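Local atomic coordinates of pngf-ii (Elizabethkingia meningoseptica, PDB entry 4R4X), a protein that acts as a peptide:N-glycosidase, a hydrolase of the PNGase F family that removes N-linked glycans from glycoproteins. Residues 255-260 against 336-341; 2-7 against 117-122. One frame throughout, in Å; residues are numbered along the deposited sequence.

Contact 1 of 2, residues 255-260 against 336-341; sequences PQERAI and RPQLSG
R336 O accepts both L339 N at 3.0 Å and S340 N at 2.8 Å, closing the short helix that presents Q338 to P255 and E257. From this helix the Q338 side chain sets out with CG opposite the backbone N (chi1 -176°) and then bends at chi2, bringing its amide up to the 255-260 loop. E257 comes from the opposite direction, and its carboxylate plane stands 81° from the amide plane. Both carboxylate oxygens, E257 OE1 and OE2, lie 3.3 Å from the atom modelled as Q338 OE1; the amide is probably turned over in the model, so the NE2 group may be what faces the carboxylate. P255 CB packs against the end of the same amide, 3.6 Å from Q338 OE1 as modelled, and the proline crosses the glutamine side chain at about a right angle. In the jelly-roll sandwich expected of the PNGase F family, the loop follows strand 248-253, whereas helix 336-339 lies between strand 326-331 of one sheet and strand 343-350 of another. Strands 248-253 and 343-350 are antiparallel neighbours, so the contact joins connections at the same end of the pair. P255 also packs on P381 and Q338 on V379, both in strand 378-384. K342 makes a weak hydrogen bond to Q338 O and a long, weak ion pair with E257, which is exposed, whereas P255 and Q338 are buried.

Contact 2 of 2, residues 2-7 against 117-122; sequences QTYEIT and NDLKVK
Y4 and L119 make the principal apolar contact, with the leucine laid over the tyrosine ring. L119 CD1 sits 4.1 Å from the centroid of the Y4 ring, only 8° off the ring normal, a CH-pi contact over the face. The other branch reaches further out along the ring: L119 CD2 is 3.8 Å from Y4 CZ and 3.7 Å from Y4 OH, so the two methyls together span the ring from its centre to its hydroxyl. V121 meets the ring nearer the backbone, its CG2 lying 4.1 Å from Y4 CD1 in an oblique approach. Its CG1 approaches the main chain as well, at 4.2 Å from Q2 O. With CG beside the backbone N (chi1 -60°), the Y4 ring reaches out from its strand toward the 117-122 loop, L119 and V121 both approaching from the same side of its plane.

The polar link is indirect. A water at the ring edge, in the ring plane, lies 2.7 Å from Y4 OH and donates a hydrogen bond to L119 O at 2.8 Å, tying the hydroxyl to the main chain of the residue that covers the ring.

L119 is the third residue of a type I beta turn, N117 to K120, and also packs on Y97 of strand 97-106. In the N-terminal N-glycanase domain (LolA/LolB clan), the contact packs the loop between strands 109-116 and 134-140 against the first strand, 3-12. That strand is flanked by strands 23-27 and 144-154; V121 touches T27 of the former and Y4 touches K153 of the latter.

The two contacts belong to separate parts of an elongated chain. Their centres are 61 Å apart and their nearest atoms about 41 Å, on opposite sides of the chain's centre. Contact 2 lies far out, about 46 Å from that centre to its own, and contact 1 is closer in, at about 21 Å. Contact 2 closes in sequence before contact 1 opens: it belongs to the N-terminal region, which also holds the zinc site of E52 and D159, whereas contact 1 lies in the N-terminal PNGase F domain. A second zinc is bound by H542 and H545 in the C-terminal histidine run, probably an expression tag. Neither contact contributes a zinc ligand.

Contact 1 of 2, residues 255-260 against 336-341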
# COMPACT_ATOMS: atom_id res chain seq x y z
N PRO A 255 -17.87 -6.47 8.86
CA PRO A 255 -18.85 -7.11 7.95
C PRO A 255 -20.29 -7.01 8.48
O PRO A 255 -20.56 -7.36 9.63
CB PRO A 255 -18.41 -8.58 7.91
CG PRO A 255 -17.04 -8.59 8.52
CD PRO A 255 -16.99 -7.46 9.49
N GLN A 256 -21.19 -6.54 7.63
CA GLN A 256 -22.57 -6.25 8.01
C GLN A 256 -23.57 -7.13 7.25
O GLN A 256 -24.77 -6.79 7.18
CB GLN A 256 -22.86 -4.78 7.79
CG GLN A 256 -22.16 -3.87 8.80
CD GLN A 256 -22.62 -2.43 8.68
OE1 GLN A 256 -23.41 -1.94 9.49
NE2 GLN A 256 -22.15 -1.76 7.65
N GLU A 257 -23.09 -8.26 6.73
CA GLU A 257 -23.93 -9.19 5.96
C GLU A 257 -24.99 -9.93 6.79
O GLU A 257 -25.94 -10.44 6.23
CB GLU A 257 -23.08 -10.23 5.23
CG GLU A 257 -22.31 -9.71 4.02
CD GLU A 257 -21.12 -8.82 4.39
OE1 GLU A 257 -20.79 -7.90 3.60
OE2 GLU A 257 -20.53 -9.01 5.47
N ARG A 258 -24.82 -10.02 8.10
CA ARG A 258 -25.82 -10.68 8.94
C ARG A 258 -26.54 -9.65 9.80
O ARG A 258 -26.18 -8.47 9.79
CB ARG A 258 -25.16 -11.79 9.75
CG ARG A 258 -24.65 -12.87 8.82
CD ARG A 258 -24.16 -14.12 9.51
NE ARG A 258 -23.58 -15.03 8.51
CZ ARG A 258 -23.31 -16.32 8.72
NH1 ARG A 258 -23.50 -16.89 9.89
NH2 ARG A 258 -22.82 -17.05 7.73
N ALA A 259 -27.57 -10.10 10.52
CA ALA A 259 -28.45 -9.18 11.26
C ALA A 259 -27.73 -8.32 12.30
O ALA A 259 -28.03 -7.15 12.43
CB ALA A 259 -29.57 -9.96 11.95
N ILE A 260 -26.79 -8.92 13.03
CA ILE A 260 -25.96 -8.26 14.02
C ILE A 260 -24.51 -8.14 13.49
O ILE A 260 -24.04 -9.02 12.80
CB ILE A 260 -25.90 -9.05 15.34
CG1 ILE A 260 -27.29 -9.46 15.82
CG2 ILE A 260 -25.22 -8.25 16.44
CD1 ILE A 260 -27.26 -10.47 16.96
N ARG A 336 -10.25 -8.77 -1.09
CA ARG A 336 -10.94 -8.13 -2.21
C ARG A 336 -12.46 -8.45 -2.25
O ARG A 336 -13.26 -7.53 -2.36
CB ARG A 336 -10.26 -8.49 -3.54
CG ARG A 336 -10.86 -7.77 -4.74
CD ARG A 336 -10.40 -8.35 -6.08
NE ARG A 336 -10.90 -9.71 -6.22
CZ ARG A 336 -12.16 -10.02 -6.50
NH1 ARG A 336 -13.07 -9.07 -6.74
NH2 ARG A 336 -12.51 -11.29 -6.57
N PRO A 337 -12.86 -9.73 -2.11
CA PRO A 337 -14.30 -10.05 -2.16
C PRO A 337 -15.14 -9.37 -1.07
O PRO A 337 -16.31 -9.13 -1.29
CB PRO A 337 -14.33 -11.57 -2.00
CG PRO A 337 -12.99 -12.02 -2.49
CD PRO A 337 -12.04 -10.94 -2.01
N GLN A 338 -14.55 -9.07 0.08
CA GLN A 338 -15.24 -8.40 1.15
C GLN A 338 -15.24 -6.88 0.96
O GLN A 338 -16.09 -6.20 1.51
CB GLN A 338 -14.61 -8.80 2.50
CG GLN A 338 -15.27 -8.28 3.76
CD GLN A 338 -16.65 -8.86 4.02
OE1 GLN A 338 -17.58 -8.14 4.40
NE2 GLN A 338 -16.79 -10.15 3.79
N LEU A 339 -14.30 -6.36 0.18
CA LEU A 339 -14.15 -4.89 -0.01
C LEU A 339 -14.78 -4.34 -1.27
O LEU A 339 -15.27 -3.22 -1.28
CB LEU A 339 -12.67 -4.51 -0.02
CG LEU A 339 -11.88 -4.78 1.26
CD1 LEU A 339 -10.39 -4.76 0.93
CD2 LEU A 339 -12.21 -3.75 2.32
N SER A 340 -14.74 -5.12 -2.35
CA SER A 340 -15.06 -4.62 -3.69
C SER A 340 -16.48 -4.04 -3.76
O SER A 340 -17.44 -4.69 -3.34
CB SER A 340 -14.91 -5.74 -4.73
OG SER A 340 -15.04 -5.22 -6.03
N GLY A 341 -16.57 -2.81 -4.25
CA GLY A 341 -17.85 -2.20 -4.60
C GLY A 341 -18.80 -1.96 -3.42
O GLY A 341 -20.00 -1.94 -3.62

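Contact 2 of 2, residues 2-7 against 117-122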
# COMPACT_ATOMS: atom_id res chain seq x y z
N GLN A 2 10.02 27.96 -41.24
CA GLN A 2 9.50 26.68 -41.69
C GLN A 2 9.48 25.67 -40.54
O GLN A 2 10.45 25.59 -39.75
CB GLN A 2 10.34 26.13 -42.83
CG GLN A 2 9.93 24.75 -43.32
CD GLN A 2 8.64 24.76 -44.12
OE1 GLN A 2 8.53 25.49 -45.09
NE2 GLN A 2 7.65 23.94 -43.71
N THR A 3 8.39 24.93 -40.46
CA THR A 3 8.22 23.85 -39.50
C THR A 3 8.52 22.50 -40.12
O THR A 3 8.07 22.21 -41.25
CB THR A 3 6.79 23.86 -38.94
OG1 THR A 3 6.60 25.09 -38.25
CG2 THR A 3 6.54 22.70 -37.99
N TYR A 4 9.23 21.65 -39.38
CA TYR A 4 9.54 20.30 -39.85
C TYR A 4 9.06 19.25 -38.86
O TYR A 4 9.05 19.47 -37.67
CB TYR A 4 11.04 20.11 -40.03
CG TYR A 4 11.66 21.04 -41.03
CD1 TYR A 4 12.12 22.28 -40.62
CD2 TYR A 4 11.78 20.70 -42.37
CE1 TYR A 4 12.68 23.16 -41.52
CE2 TYR A 4 12.35 21.58 -43.28
CZ TYR A 4 12.80 22.80 -42.84
OH TYR A 4 13.36 23.72 -43.70
N GLU A 5 8.71 18.09 -39.39
CA GLU A 5 8.31 16.95 -38.59
C GLU A 5 9.30 15.84 -38.84
O GLU A 5 9.47 15.42 -39.99
CB GLU A 5 6.92 16.50 -39.02
CG GLU A 5 6.44 15.21 -38.39
CD GLU A 5 4.92 15.16 -38.33
OE1 GLU A 5 4.26 16.15 -38.74
OE2 GLU A 5 4.37 14.13 -37.88
N ILE A 6 9.97 15.38 -37.79
CA ILE A 6 10.94 14.30 -37.89
C ILE A 6 10.45 13.08 -37.16
O ILE A 6 10.04 13.16 -35.99
CB ILE A 6 12.31 14.71 -37.31
CG1 ILE A 6 12.80 16.02 -37.96
CG2 ILE A 6 13.31 13.58 -37.51
CD1 ILE A 6 12.35 17.28 -37.26
N THR A 7 10.47 11.94 -37.85
CA THR A 7 9.98 10.70 -37.33
C THR A 7 11.13 9.75 -37.15
O THR A 7 11.98 9.64 -38.01
CB THR A 7 8.97 10.07 -38.31
OG1 THR A 7 7.94 11.03 -38.59
CG2 THR A 7 8.38 8.79 -37.71
N ASN A 117 22.92 21.02 -38.68
CA ASN A 117 22.46 22.40 -38.64
C ASN A 117 22.02 22.91 -40.00
O ASN A 117 21.78 24.11 -40.16
CB ASN A 117 23.51 23.29 -38.00
CG ASN A 117 23.48 23.19 -36.49
OD1 ASN A 117 22.50 23.57 -35.85
ND2 ASN A 117 24.50 22.63 -35.92
N ASP A 118 21.80 21.98 -40.92
CA ASP A 118 21.43 22.31 -42.30
C ASP A 118 20.11 23.10 -42.40
O ASP A 118 19.94 23.92 -43.30
CB ASP A 118 21.31 21.03 -43.14
CG ASP A 118 22.68 20.38 -43.51
OD1 ASP A 118 23.72 20.73 -42.91
OD2 ASP A 118 22.68 19.49 -44.39
N LEU A 119 19.18 22.82 -41.49
CA LEU A 119 17.83 23.38 -41.58
C LEU A 119 17.58 24.56 -40.66
O LEU A 119 16.45 25.06 -40.60
CB LEU A 119 16.79 22.29 -41.29
CG LEU A 119 16.72 21.09 -42.22
CD1 LEU A 119 15.81 20.01 -41.66
CD2 LEU A 119 16.26 21.49 -43.61
N LYS A 120 18.59 25.02 -39.93
CA LYS A 120 18.44 26.18 -39.02
C LYS A 120 17.24 25.98 -38.06
O LYS A 120 16.48 26.92 -37.77
CB LYS A 120 18.29 27.50 -39.80
CG LYS A 120 19.46 27.80 -40.73
CD LYS A 120 19.18 27.36 -42.16
CE LYS A 120 20.43 27.34 -43.03
NZ LYS A 120 21.02 28.70 -43.21
N VAL A 121 17.09 24.74 -37.61
CA VAL A 121 16.18 24.38 -36.54
C VAL A 121 16.90 23.34 -35.68
O VAL A 121 17.90 22.73 -36.11
CB VAL A 121 14.84 23.80 -37.02
CG1 VAL A 121 14.08 24.79 -37.90
CG2 VAL A 121 15.04 22.45 -37.71
N LYS A 122 16.41 23.19 -34.45
CA LYS A 122 16.98 22.24 -33.51
C LYS A 122 15.91 21.24 -33.12
O LYS A 122 14.75 21.44 -33.42
CB LYS A 122 17.51 22.96 -32.29
CG LYS A 122 18.71 23.84 -32.62
CD LYS A 122 19.25 24.60 -31.43
CE LYS A 122 20.48 25.40 -31.87
NZ LYS A 122 21.05 26.16 -30.73
O HOH W 1 14.77 25.77 -42.77